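Local coordinates for protein glycerate dehydrogenase/glyoxylate reductase (Thermus thermophilus, PDB 2CUK) that probably reduces glyoxylate and hydroxypyruvate with NAD(P)H, as a member of the D-isomer specific 2-hydroxyacid dehydrogenase family, at residues V196-T201 and I224-A229. Residues are numbered along the deposited sequence; the frame is centred on the assembly and turned at random.
Sequences VVSLHT and ILLNTA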
loop_
_atom_site.group_PDB
_atom_site.type_symbol
_atom_site.label_atom_id
_atom_site.label_comp_id
_atom_site.label_asym_id
_atom_site.label_seq_id
_atom_site.Cartn_x
_atom_site.Cartn_y
_atom_site.Cartn_z
ATOM N N VAL A 196 6.494 -13.824 5.549
ATOM C CA VAL A 196 5.187 -13.452 5.025
ATOM C C VAL A 196 4.692 -14.601 4.153
ATOM O O VAL A 196 5.407 -15.059 3.267
ATOM C CB VAL A 196 5.253 -12.186 4.133
ATOM C CG1 VAL A 196 3.863 -11.866 3.589
ATOM C CG2 VAL A 196 5.803 -11.006 4.927
ATOM N N VAL A 197 3.484 -15.082 4.417
ATOM C CA VAL A 197 2.907 -16.154 3.614
ATOM C C VAL A 197 1.733 -15.576 2.835
ATOM O O VAL A 197 0.822 -15.002 3.422
ATOM C CB VAL A 197 2.379 -17.315 4.489
ATOM C CG1 VAL A 197 1.714 -18.366 3.601
ATOM C CG2 VAL A 197 3.522 -17.935 5.292
ATOM N N SER A 198 1.757 -15.722 1.513
ATOM C CA SER A 198 0.675 -15.204 0.683
ATOM C C SER A 198 0.049 -16.353 -0.102
ATOM O O SER A 198 0.756 -17.155 -0.725
ATOM C CB SER A 198 1.203 -14.129 -0.276
ATOM O OG SER A 198 0.133 -13.456 -0.923
ATOM N N LEU A 199 -1.277 -16.435 -0.062
ATOM C CA LEU A 199 -1.997 -17.504 -0.744
ATOM C C LEU A 199 -2.442 -17.118 -2.149
ATOM O O LEU A 199 -3.016 -16.045 -2.365
ATOM C CB LEU A 199 -3.205 -17.928 0.095
ATOM C CG LEU A 199 -2.856 -18.236 1.552
ATOM C CD1 LEU A 199 -4.114 -18.646 2.304
ATOM C CD2 LEU A 199 -1.796 -19.342 1.614
ATOM N N HIS A 200 -2.164 -18.000 -3.104
ATOM C CA HIS A 200 -2.513 -17.767 -4.503
ATOM C C HIS A 200 -2.791 -19.092 -5.193
ATOM O O HIS A 200 -2.324 -19.329 -6.306
ATOM C CB HIS A 200 -1.360 -17.061 -5.221
ATOM C CG HIS A 200 -0.977 -15.755 -4.601
ATOM N ND1 HIS A 200 -1.773 -14.634 -4.680
ATOM C CD2 HIS A 200 0.095 -15.405 -3.852
ATOM C CE1 HIS A 200 -1.208 -13.648 -4.006
ATOM N NE2 HIS A 200 -0.073 -14.090 -3.494
ATOM N N THR A 201 -3.539 -19.959 -4.524
ATOM C CA THR A 201 -3.870 -21.262 -5.080
ATOM C C THR A 201 -5.384 -21.417 -5.148
ATOM O O THR A 201 -6.110 -20.937 -4.274
ATOM C CB THR A 201 -3.272 -22.403 -4.219
ATOM O OG1 THR A 201 -3.469 -23.659 -4.879
ATOM C CG2 THR A 201 -3.941 -22.450 -2.849
ATOM N N ILE A 224 3.376 -12.766 8.921
ATOM C CA ILE A 224 2.191 -12.126 8.362
ATOM C C ILE A 224 1.533 -13.064 7.349
ATOM O O ILE A 224 2.217 -13.693 6.543
ATOM C CB ILE A 224 2.539 -10.820 7.611
ATOM C CG1 ILE A 224 3.083 -9.773 8.586
ATOM C CG2 ILE A 224 1.294 -10.295 6.893
ATOM C CD1 ILE A 224 3.590 -8.511 7.897
ATOM N N LEU A 225 0.207 -13.152 7.399
ATOM C CA LEU A 225 -0.544 -13.980 6.461
ATOM C C LEU A 225 -1.338 -13.090 5.511
ATOM O O LEU A 225 -2.018 -12.161 5.944
ATOM C CB LEU A 225 -1.524 -14.894 7.200
ATOM C CG LEU A 225 -2.482 -15.668 6.283
ATOM C CD1 LEU A 225 -1.713 -16.725 5.493
ATOM C CD2 LEU A 225 -3.573 -16.325 7.116
ATOM N N LEU A 226 -1.256 -13.387 4.218
ATOM C CA LEU A 226 -1.983 -12.625 3.210
ATOM C C LEU A 226 -2.863 -13.566 2.388
ATOM O O LEU A 226 -2.434 -14.659 2.008
ATOM C CB LEU A 226 -1.003 -11.911 2.270
ATOM C CG LEU A 226 0.005 -10.922 2.865
ATOM C CD1 LEU A 226 0.915 -10.405 1.761
ATOM C CD2 LEU A 226 -0.731 -9.767 3.539
ATOM N N ASN A 227 -4.097 -13.157 2.125
ATOM C CA ASN A 227 -4.989 -13.975 1.310
ATOM C C ASN A 227 -5.886 -13.124 0.424
ATOM O O ASN A 227 -6.819 -12.476 0.901
ATOM C CB ASN A 227 -5.857 -14.895 2.179
ATOM C CG ASN A 227 -6.725 -15.831 1.345
ATOM O OD1 ASN A 227 -6.418 -16.109 0.184
ATOM N ND2 ASN A 227 -7.804 -16.331 1.938
ATOM N N THR A 228 -5.586 -13.115 -0.870
ATOM C CA THR A 228 -6.384 -12.368 -1.833
ATOM C C THR A 228 -6.975 -13.354 -2.847
ATOM O O THR A 228 -7.515 -12.950 -3.878
ATOM C CB THR A 228 -5.536 -11.318 -2.583
ATOM O OG1 THR A 228 -4.448 -11.965 -3.259
ATOM C CG2 THR A 228 -4.985 -10.279 -1.605
ATOM N N ALA A 229 -6.880 -14.646 -2.531
ATOM C CA ALA A 229 -7.386 -15.713 -3.401
ATOM C C ALA A 229 -8.827 -16.138 -3.097
ATOM O O ALA A 229 -9.769 -15.602 -3.672
ATOM C CB ALA A 229 -6.459 -16.927 -3.321
HETATM O O HOH W 1 -2.824 -13.683 -1.064
HETATM O O HOH W 2 -4.536 -14.038 -5.289
#
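N227 holds CG anti to its backbone N (chi1 -176°), which sets the amide against L199, whose CG instead lies anti to its carbonyl carbon; OD1 of N227 comes 3.7 Å from CB of L199, and the two side chains cross obliquely. They close one end of a parallel strand pair, 196-199 beside 224-227, at the middle of the six-stranded Rossmann-type sheet of the NAD-binding domain. The segment axes run 14° apart, and three backbone bonds fix the register: V197 N to I224 O, L226 N to V197 O at 2.7 Å, and L199 N to L226 O. Side chains alternate between the two faces. On that of V196 and S198, CG1 of V196 meets CD1 of L226 at 3.8 Å, and helix 99-114 packs over both through L110. On the face of V197 and L199, L225 adds to the N227 packing, loosely: CD1 of L225 lies 4.2 Å from CG1 of V197 and 4.4 Å from CG of L199.

Past the strand ends L199 O and T228 N stand 4.2 Å apart, and a water bridges them. It donates to L199 O, accepts from T228 N at 2.8 Å and also bonds S198 OG, so it joins the two backbones there. A second water, in the imidazole plane at the ring edge of H200, links ND1 with T228 OG1, which also bonds T106 OG1 of helix 99-114. The turn after the strand is an Asx turn, and N227 ND2 bonds R230 O; an alanine here would probably leave A229 N and R230 O without their side-chain partner and the turn freer to shift, with a gap beside L199. The A229 N to N227 OD1 bond measures 3.1 Å, its donor standing 47° out of the amide plane.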